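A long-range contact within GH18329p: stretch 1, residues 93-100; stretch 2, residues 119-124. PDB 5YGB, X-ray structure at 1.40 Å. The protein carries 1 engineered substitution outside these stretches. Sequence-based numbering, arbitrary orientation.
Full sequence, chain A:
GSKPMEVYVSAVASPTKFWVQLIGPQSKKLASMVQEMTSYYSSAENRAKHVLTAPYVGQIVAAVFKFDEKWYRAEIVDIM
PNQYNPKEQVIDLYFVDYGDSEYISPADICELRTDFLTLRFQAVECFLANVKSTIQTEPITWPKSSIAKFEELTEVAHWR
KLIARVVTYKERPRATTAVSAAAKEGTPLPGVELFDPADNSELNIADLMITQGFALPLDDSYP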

# COMPACT_ATOMS: atom_id res chain seq x y z
N LEU A 93 5.57 10.34 -1.50
CA LEU A 93 4.22 9.94 -1.92
C LEU A 93 3.79 8.62 -1.31
O LEU A 93 4.57 7.66 -1.31
CB LEU A 93 4.16 9.81 -3.44
CG LEU A 93 4.33 11.09 -4.25
CD1 LEU A 93 4.23 10.76 -5.72
CD2 LEU A 93 3.29 12.14 -3.87
N TYR A 94 2.55 8.57 -0.83
CA TYR A 94 1.92 7.32 -0.41
C TYR A 94 0.93 6.92 -1.51
O TYR A 94 0.02 7.69 -1.85
CB TYR A 94 1.23 7.51 0.95
CG TYR A 94 0.30 6.38 1.32
CD1 TYR A 94 0.80 5.12 1.62
CD2 TYR A 94 -1.08 6.56 1.35
CE1 TYR A 94 -0.05 4.07 1.94
CE2 TYR A 94 -1.93 5.52 1.67
CZ TYR A 94 -1.40 4.28 1.95
OH TYR A 94 -2.26 3.23 2.25
N PHE A 95 1.09 5.74 -2.09
CA PHE A 95 0.25 5.30 -3.21
C PHE A 95 -1.03 4.69 -2.64
O PHE A 95 -1.06 3.54 -2.21
CB PHE A 95 1.04 4.35 -4.12
CG PHE A 95 2.09 5.06 -4.92
CD1 PHE A 95 3.30 5.42 -4.35
CD2 PHE A 95 1.84 5.46 -6.21
CE1 PHE A 95 4.25 6.10 -5.08
CE2 PHE A 95 2.78 6.15 -6.95
CZ PHE A 95 3.99 6.47 -6.38
N VAL A 96 -2.10 5.49 -2.64
CA VAL A 96 -3.29 5.22 -1.85
C VAL A 96 -4.02 3.94 -2.25
O VAL A 96 -4.76 3.38 -1.45
CB VAL A 96 -4.29 6.42 -1.90
CG1 VAL A 96 -3.65 7.69 -1.36
CG2 VAL A 96 -4.81 6.65 -3.32
N ASP A 97 -3.84 3.46 -3.48
CA ASP A 97 -4.53 2.26 -3.91
C ASP A 97 -3.71 0.99 -3.69
O ASP A 97 -4.26 -0.10 -3.81
CB ASP A 97 -4.95 2.38 -5.38
CG ASP A 97 -5.98 3.45 -5.57
OD1 ASP A 97 -6.93 3.50 -4.76
OD2 ASP A 97 -5.83 4.26 -6.52
N TYR A 98 -2.42 1.12 -3.37
CA TYR A 98 -1.53 -0.05 -3.27
C TYR A 98 -0.80 -0.18 -1.94
O TYR A 98 -0.58 -1.29 -1.46
CB TYR A 98 -0.52 -0.02 -4.42
CG TYR A 98 -1.15 -0.33 -5.74
CD1 TYR A 98 -1.83 0.64 -6.47
CD2 TYR A 98 -1.10 -1.62 -6.26
CE1 TYR A 98 -2.44 0.34 -7.68
CE2 TYR A 98 -1.69 -1.92 -7.46
CZ TYR A 98 -2.36 -0.95 -8.16
OH TYR A 98 -2.95 -1.29 -9.36
N GLY A 99 -0.41 0.94 -1.34
CA GLY A 99 0.24 0.91 -0.04
C GLY A 99 1.71 1.29 -0.05
O GLY A 99 2.28 1.60 1.01
N ASP A 100 2.34 1.27 -1.22
CA ASP A 100 3.74 1.65 -1.34
C ASP A 100 3.98 3.12 -1.03
O ASP A 100 3.11 3.97 -1.23
CB ASP A 100 4.24 1.38 -2.76
CG ASP A 100 3.99 -0.04 -3.21
OD1 ASP A 100 4.88 -0.89 -3.03
OD2 ASP A 100 2.90 -0.30 -3.75
N LEU A 119 -13.37 6.70 -7.03
CA LEU A 119 -13.15 5.37 -6.48
C LEU A 119 -12.56 5.43 -5.07
O LEU A 119 -11.61 6.17 -4.82
CB LEU A 119 -12.22 4.56 -7.39
CG LEU A 119 -11.94 3.12 -6.97
CD1 LEU A 119 -13.21 2.27 -7.02
CD2 LEU A 119 -10.87 2.51 -7.87
N ARG A 120 -13.13 4.66 -4.15
CA ARG A 120 -12.58 4.50 -2.81
C ARG A 120 -11.07 4.22 -2.86
O ARG A 120 -10.62 3.46 -3.72
CB ARG A 120 -13.34 3.35 -2.09
CG ARG A 120 -12.67 2.76 -0.86
CD ARG A 120 -13.48 1.60 -0.21
NE ARG A 120 -12.62 0.95 0.77
CZ ARG A 120 -11.86 -0.11 0.50
NH1 ARG A 120 -11.90 -0.67 -0.70
NH2 ARG A 120 -11.08 -0.63 1.44
N PHE A 121 -10.28 4.83 -1.99
CA PHE A 121 -8.86 4.49 -1.93
C PHE A 121 -8.75 3.00 -1.59
O PHE A 121 -9.33 2.52 -0.60
CB PHE A 121 -8.11 5.36 -0.91
CG PHE A 121 -7.99 6.82 -1.29
CD1 PHE A 121 -8.43 7.29 -2.52
CD2 PHE A 121 -7.39 7.71 -0.42
CE1 PHE A 121 -8.30 8.64 -2.85
CE2 PHE A 121 -7.25 9.06 -0.76
CZ PHE A 121 -7.70 9.51 -1.96
N GLN A 122 -8.02 2.24 -2.40
CA GLN A 122 -8.18 0.79 -2.38
C GLN A 122 -7.32 0.03 -1.36
O GLN A 122 -7.64 -1.12 -1.06
CB GLN A 122 -7.91 0.24 -3.79
CG GLN A 122 -9.00 0.62 -4.78
CD GLN A 122 -10.30 -0.06 -4.44
OE1 GLN A 122 -10.38 -1.29 -4.42
NE2 GLN A 122 -11.31 0.73 -4.13
N ALA A 123 -6.25 0.62 -0.86
CA ALA A 123 -5.35 -0.12 0.04
C ALA A 123 -5.70 0.10 1.49
O ALA A 123 -5.88 1.25 1.92
CB ALA A 123 -3.89 0.27 -0.22
N VAL A 124 -5.79 -0.98 2.25
CA VAL A 124 -5.97 -0.89 3.69
C VAL A 124 -4.79 -1.51 4.42
O VAL A 124 -4.46 -2.69 4.20
CB VAL A 124 -7.26 -1.58 4.16
CG1 VAL A 124 -7.36 -1.50 5.68
CG2 VAL A 124 -8.47 -0.91 3.52
O HOH W 1 -4.80 3.60 1.29

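Contact between residues 93-100, which leave a strand for a turn, and the irregular segment 119-124, whose nearest CA atoms are those of Asp97 and Gln122, 4.2 Å apart; together the two stretches bury 321 Å².

Two direct hydrogen bonds join the stretches, and both are donated by consecutive backbone amides of the second. Gln122 N gives its hydrogen to Asp97 OD1 at 2.9 Å (angle 151°), and Ala123 N gives its own to Val96 O at 3.2 Å (157°), the longer of the two. One acceptor is thus a carboxylate and the other a backbone carbonyl. The CA-to-CB bond of Asp97 points sideways; chi1 of -66° (m) and chi2 of -45° bring OD1 to the Gln122 amide. The Gln122 side chain leads away from the first stretch and folds back on its own, where Gln122 NE2 donates to Arg120 O at 2.8 Å (161°). That bond closes a ring that runs through the backbone of Phe121.

Water 1 links both stretches by hydrogen bonds. It accepts from Tyr94 OH and donates to both Val96 O and Ala123 O, with its oxygen 2.7 Å from each of these three atoms. Tyr94 OH lies 4.1 Å from Ala123 O, too far for a direct hydrogen bond, and the water spans the gap. Val96 O therefore receives two hydrogens, one from the water and one from Ala123 N.

Among the apolar contacts, Val96 points toward the second stretch and packs over one face of the Phe121 ring. Val96 CG2 stands 3.8 Å from the centroid of that ring, 13° off the normal, a CH-pi arrangement, while Val96 CB comes to 3.7 Å from Phe121 CD2. Ala123 also points toward its partner stretch, and its methyl rests against the backbone of the turn: Ala123 CB is 3.5 Å from Asp97 C, 3.6 Å from Tyr98 C and 3.7 Å from Gly99 N. The CA-to-CB bond of Tyr98 points away from the second stretch, and it is the backbone of Tyr98 that meets this methyl.

Backbone hydrogen bonds brace the turn from within: Phe95 O accepts from both Tyr98 N (3.0 Å) and Gly99 N (2.8 Å), and Phe95 N donates to Asp100 O (2.8 Å). Gly99 adopts phi/psi of 110/-17°, where a CB would jam against the carbonyl O of Tyr98; this alone calls for glycine.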